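Local coordinates for protein alpha-fucosidase (Bifidobacterium bifidum, PDB 2EAB) that probably hydrolyses alpha-1,2-linked L-fucose as a family 95 glycoside hydrolase, the chain being the catalytic portion of a longer, probably membrane-attached protein, at residues F74-L79 with L137-I142; N238-N243 with A280-K285. All blocks are in the same frame, centred on the assembly; numbering follows the deposited sequence.

Contact 1: F74-L79 with L137-I142; sequences FNEETL and LNWGDI. With CA (calcium ion), chain C.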
# COMPACT_ATOMS: atom_id res chain seq x y z
N PHE A 74 -18.73 -5.81 8.27
CA PHE A 74 -18.46 -6.69 7.14
C PHE A 74 -18.17 -5.92 5.85
O PHE A 74 -18.83 -4.92 5.55
CB PHE A 74 -19.65 -7.63 6.92
CG PHE A 74 -19.40 -8.70 5.90
CD1 PHE A 74 -18.75 -9.88 6.25
CD2 PHE A 74 -19.80 -8.52 4.58
CE1 PHE A 74 -18.51 -10.87 5.30
CE2 PHE A 74 -19.56 -9.50 3.62
CZ PHE A 74 -18.91 -10.68 3.99
N ASN A 75 -17.19 -6.43 5.10
CA ASN A 75 -16.78 -5.86 3.82
C ASN A 75 -16.56 -6.92 2.77
O ASN A 75 -16.13 -8.05 3.07
CB ASN A 75 -15.45 -5.11 3.97
CG ASN A 75 -15.60 -3.75 4.60
OD1 ASN A 75 -16.01 -2.78 3.95
ND2 ASN A 75 -15.24 -3.65 5.86
N GLU A 76 -16.80 -6.55 1.52
CA GLU A 76 -16.28 -7.28 0.37
C GLU A 76 -15.63 -6.26 -0.58
O GLU A 76 -16.22 -5.20 -0.86
CB GLU A 76 -17.36 -8.10 -0.34
CG GLU A 76 -16.84 -9.28 -1.16
CD GLU A 76 -16.49 -8.95 -2.60
OE1 GLU A 76 -15.92 -9.84 -3.29
OE2 GLU A 76 -16.78 -7.82 -3.05
N GLU A 77 -14.45 -6.60 -1.08
CA GLU A 77 -13.56 -5.66 -1.78
C GLU A 77 -14.15 -5.01 -3.03
O GLU A 77 -13.68 -3.95 -3.43
CB GLU A 77 -12.25 -6.36 -2.16
CG GLU A 77 -12.47 -7.54 -3.09
CD GLU A 77 -11.23 -8.05 -3.79
OE1 GLU A 77 -11.35 -9.14 -4.40
OE2 GLU A 77 -10.17 -7.39 -3.77
N THR A 78 -15.14 -5.65 -3.65
CA THR A 78 -15.67 -5.14 -4.91
C THR A 78 -16.97 -4.35 -4.78
O THR A 78 -17.56 -3.97 -5.79
CB THR A 78 -15.87 -6.25 -5.98
OG1 THR A 78 -16.93 -7.13 -5.59
CG2 THR A 78 -14.59 -7.05 -6.19
N LEU A 79 -17.42 -4.08 -3.55
CA LEU A 79 -18.67 -3.34 -3.36
C LEU A 79 -18.41 -1.86 -3.54
O LEU A 79 -18.18 -1.11 -2.59
CB LEU A 79 -19.32 -3.65 -2.00
CG LEU A 79 -20.80 -3.26 -1.94
CD1 LEU A 79 -21.66 -4.20 -2.78
CD2 LEU A 79 -21.29 -3.22 -0.51
N LEU A 137 -17.83 0.97 -0.52
CA LEU A 137 -18.88 0.91 0.49
C LEU A 137 -18.60 -0.11 1.58
O LEU A 137 -18.23 -1.25 1.28
CB LEU A 137 -20.20 0.47 -0.14
CG LEU A 137 -20.87 1.30 -1.22
CD1 LEU A 137 -22.13 0.62 -1.73
CD2 LEU A 137 -21.19 2.68 -0.73
N ASN A 138 -18.84 0.27 2.84
CA ASN A 138 -19.08 -0.74 3.86
C ASN A 138 -20.26 -1.59 3.39
O ASN A 138 -21.30 -1.04 2.99
CB ASN A 138 -19.40 -0.11 5.21
CG ASN A 138 -20.01 -1.11 6.18
OD1 ASN A 138 -19.34 -2.05 6.64
ND2 ASN A 138 -21.28 -0.94 6.48
N TRP A 139 -20.12 -2.91 3.42
CA TRP A 139 -21.19 -3.80 3.01
C TRP A 139 -22.32 -3.75 4.04
O TRP A 139 -23.48 -3.48 3.70
CB TRP A 139 -20.66 -5.22 2.83
CG TRP A 139 -21.66 -6.23 2.34
CD1 TRP A 139 -22.79 -6.66 2.98
CD2 TRP A 139 -21.59 -6.97 1.12
NE1 TRP A 139 -23.43 -7.60 2.22
CE2 TRP A 139 -22.72 -7.81 1.07
CE3 TRP A 139 -20.68 -6.99 0.05
CZ2 TRP A 139 -22.96 -8.67 0.00
CZ3 TRP A 139 -20.92 -7.85 -1.01
CH2 TRP A 139 -22.06 -8.68 -1.03
N GLY A 140 -21.97 -3.99 5.30
CA GLY A 140 -22.92 -3.97 6.40
C GLY A 140 -22.28 -4.54 7.64
O GLY A 140 -21.10 -4.29 7.91
N ASP A 141 -23.07 -5.30 8.39
CA ASP A 141 -22.60 -5.93 9.62
C ASP A 141 -23.22 -7.30 9.80
O ASP A 141 -24.31 -7.57 9.29
CB ASP A 141 -22.98 -5.08 10.85
CG ASP A 141 -22.43 -3.67 10.79
OD1 ASP A 141 -21.33 -3.44 11.33
OD2 ASP A 141 -23.11 -2.80 10.21
N ILE A 142 -22.50 -8.16 10.51
CA ILE A 142 -23.06 -9.39 11.07
C ILE A 142 -23.33 -9.13 12.55
O ILE A 142 -22.42 -8.72 13.28
CB ILE A 142 -22.07 -10.58 10.93
CG1 ILE A 142 -21.69 -10.79 9.46
CG2 ILE A 142 -22.67 -11.86 11.54
CD1 ILE A 142 -20.48 -11.68 9.25
CA CA C . -8.45 -6.43 -1.95
O HOH W 1 -17.26 -3.68 1.33
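F74 and W139 both hold CG anti to the backbone N (chi1 -172° and -177°), and their side chains run side by side in the same direction. The rings meet edge to face: the CD2-CE2 edge of F74 lies over one face of the indole, toward its rim, with planes at 87° and F74 CD2 3.7 Å from W139 CG. Two broad rings turned this way pack closely in the buried interior. A classic beta bulge sets it up, because W139 and G140 both face F74. F74 N donates to G140 O at 2.8 Å; in return F74 O receives G140 N at 3.3 Å and, weakly, W139 N. Glycine suits the bulge because G140 takes a backbone conformation that residues with a CB rarely adopt.

Farther along, L79 crosses W139 at about a right angle, its CD2 3.6 Å from W139 CA, while E76 CB lies 3.5 Å from W139 CE3. A type I turn, E76 to L79, brings the leucine back, and L137 N closes on L79 O at 3.0 Å. A water bridges E76 O and L137 O. Within the turn E76 OE2 accepts from both T78 OG1 and T78 N, a carboxylate suited to gripping two donors. Next to it, E77 OE2 binds a calcium ion that the carbonyl oxygens of S386 and L393 also bind.

The segments join neighbouring strands 69-76 and 140-145 in the seven-stranded antiparallel sheet of the N-terminal beta-sandwich; F74 and W139 pack on A280 of the facing sheet's strand 273-282, L79 on Y242 of strand 241-250.

Contact 2: N238-N243 with A280-K285; sequences NGLLYN and AATDYK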
# COMPACT_ATOMS: atom_id res chain seq x y z
N ASN A 238 -25.57 1.97 -9.44
CA ASN A 238 -25.01 1.42 -10.68
C ASN A 238 -25.47 0.02 -11.07
O ASN A 238 -24.96 -0.55 -12.04
CB ASN A 238 -23.48 1.44 -10.62
CG ASN A 238 -22.93 0.54 -9.52
OD1 ASN A 238 -23.67 -0.20 -8.87
ND2 ASN A 238 -21.62 0.61 -9.30
N GLY A 239 -26.41 -0.55 -10.31
CA GLY A 239 -26.94 -1.87 -10.63
C GLY A 239 -26.04 -3.05 -10.29
O GLY A 239 -26.38 -4.18 -10.63
N LEU A 240 -24.90 -2.80 -9.65
CA LEU A 240 -24.02 -3.89 -9.21
C LEU A 240 -24.79 -4.88 -8.34
O LEU A 240 -25.45 -4.47 -7.38
CB LEU A 240 -22.82 -3.35 -8.43
CG LEU A 240 -21.71 -4.35 -8.11
CD1 LEU A 240 -20.88 -4.65 -9.35
CD2 LEU A 240 -20.81 -3.81 -7.01
N LEU A 241 -24.72 -6.16 -8.67
CA LEU A 241 -25.41 -7.20 -7.91
C LEU A 241 -24.60 -7.59 -6.70
O LEU A 241 -23.38 -7.70 -6.78
CB LEU A 241 -25.67 -8.44 -8.76
CG LEU A 241 -26.45 -8.25 -10.06
CD1 LEU A 241 -26.48 -9.55 -10.85
CD2 LEU A 241 -27.86 -7.77 -9.78
N TYR A 242 -25.27 -7.80 -5.57
CA TYR A 242 -24.60 -8.28 -4.37
C TYR A 242 -25.40 -9.39 -3.69
O TYR A 242 -26.63 -9.42 -3.78
CB TYR A 242 -24.30 -7.13 -3.39
CG TYR A 242 -25.52 -6.41 -2.85
CD1 TYR A 242 -26.17 -6.86 -1.70
CD2 TYR A 242 -26.01 -5.26 -3.48
CE1 TYR A 242 -27.29 -6.19 -1.20
CE2 TYR A 242 -27.12 -4.59 -2.98
CZ TYR A 242 -27.75 -5.06 -1.84
OH TYR A 242 -28.85 -4.38 -1.37
N ASN A 243 -24.69 -10.28 -3.02
CA ASN A 243 -25.28 -11.45 -2.39
C ASN A 243 -24.37 -11.89 -1.25
O ASN A 243 -23.17 -12.09 -1.44
CB ASN A 243 -25.43 -12.57 -3.43
CG ASN A 243 -26.19 -13.79 -2.90
OD1 ASN A 243 -25.73 -14.48 -2.00
ND2 ASN A 243 -27.35 -14.06 -3.49
N ALA A 280 -19.75 -13.94 0.49
CA ALA A 280 -20.35 -12.81 -0.19
C ALA A 280 -19.66 -12.60 -1.53
O ALA A 280 -18.49 -12.95 -1.70
CB ALA A 280 -20.25 -11.55 0.65
N ALA A 281 -20.40 -12.03 -2.47
CA ALA A 281 -19.87 -11.71 -3.79
C ALA A 281 -20.73 -10.67 -4.48
O ALA A 281 -21.90 -10.47 -4.13
CB ALA A 281 -19.79 -12.95 -4.66
N THR A 282 -20.12 -10.03 -5.47
CA THR A 282 -20.83 -9.19 -6.42
C THR A 282 -20.56 -9.73 -7.82
O THR A 282 -19.76 -10.66 -7.99
CB THR A 282 -20.37 -7.72 -6.38
OG1 THR A 282 -19.09 -7.61 -7.03
CG2 THR A 282 -20.27 -7.19 -4.95
N ASP A 283 -21.22 -9.13 -8.81
CA ASP A 283 -20.92 -9.41 -10.21
C ASP A 283 -19.89 -8.43 -10.80
O ASP A 283 -19.81 -8.29 -12.02
CB ASP A 283 -22.21 -9.46 -11.06
CG ASP A 283 -22.89 -8.10 -11.19
OD1 ASP A 283 -22.72 -7.24 -10.30
OD2 ASP A 283 -23.63 -7.91 -12.18
N TYR A 284 -19.11 -7.76 -9.95
CA TYR A 284 -18.00 -6.94 -10.42
C TYR A 284 -17.02 -7.77 -11.24
O TYR A 284 -16.78 -8.94 -10.92
CB TYR A 284 -17.24 -6.31 -9.25
CG TYR A 284 -16.00 -5.57 -9.69
CD1 TYR A 284 -16.09 -4.26 -10.16
CD2 TYR A 284 -14.75 -6.18 -9.67
CE1 TYR A 284 -14.97 -3.58 -10.61
CE2 TYR A 284 -13.61 -5.51 -10.11
CZ TYR A 284 -13.73 -4.21 -10.58
OH TYR A 284 -12.59 -3.55 -11.02
N LYS A 285 -16.44 -7.18 -12.28
CA LYS A 285 -15.25 -7.75 -12.90
C LYS A 285 -14.37 -6.61 -13.36
O LYS A 285 -14.87 -5.61 -13.86
CB LYS A 285 -15.61 -8.67 -14.07
CG LYS A 285 -14.46 -9.52 -14.59
CD LYS A 285 -14.93 -10.49 -15.66
CE LYS A 285 -13.79 -11.26 -16.32
NZ LYS A 285 -13.02 -12.08 -15.35
O HOH W 2 -24.70 -5.51 -12.44
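D283 OD1 takes the backbone N-H of L241 at 2.8 Å from above the carboxylate plane, while a water donates to D283 OD2 and to G239 O. The other half of the clasp is D283 N to L241 O, 3.3 Å, so one aspartate pairs both polar backbone atoms of L241 just where the regular strand pairing gives way to loops. Its CG sits between the backbone N and the carbonyl carbon (chi1 68°), on the side of L241; D283 OD2 then lies 3.5 Å from both L241 CG and L241 CD1. L240 slides past D283 in the opposite direction, packing its CD1 against Y284 CB and alongside the carboxylate, while its CD2 meets T282 CB.

Inside the strands the pattern is regular. N243 and A281 form a hydrogen-bonded antiparallel pair, with A281 N and N243 O 3.0 Å apart, and Y242 faces T282 as the non-hydrogen-bonded pair. Two local turns shape the loop ends: N238 OD1 accepts L240 N in an Asx turn, and T282 OG1, also hydrogen-bonded to T78 OG1, accepts Y284 N at 2.9 Å in an ST turn, roles that need a short side chain with an oxygen near the backbone.

The pairing joins strands 241-250 and 273-282 in the sandwich's nine-stranded antiparallel sheet. Helix 297-314 packs on N243 and A281, strand 228-235 flanks the other edge of 241-250, and A280 and T282 touch strand 69-76 of the facing sheet.

How the contacts relate
From the N terminus, contact 1 closes first: 57 residues, with helices but no strands, separate its two segments before 137-142 returns beside 74-79. Contact 2 follows in series, its loop of 36 residues rich in strand, so the two neither nest nor cross. Their centres lie 11 Å apart, both in the N-terminal domain related to glycoside hydrolase family 65. Contact 1 belongs to the seven-stranded sheet and contact 2 to the nine-stranded one, and the layers meet through T78 OG1 and T282 OG1, 2.6 Å apart in a probable hydrogen bond. T78, in the turn that also carries the calcium ligand E77, packs on L240 and Y284, and W139 packs on A281.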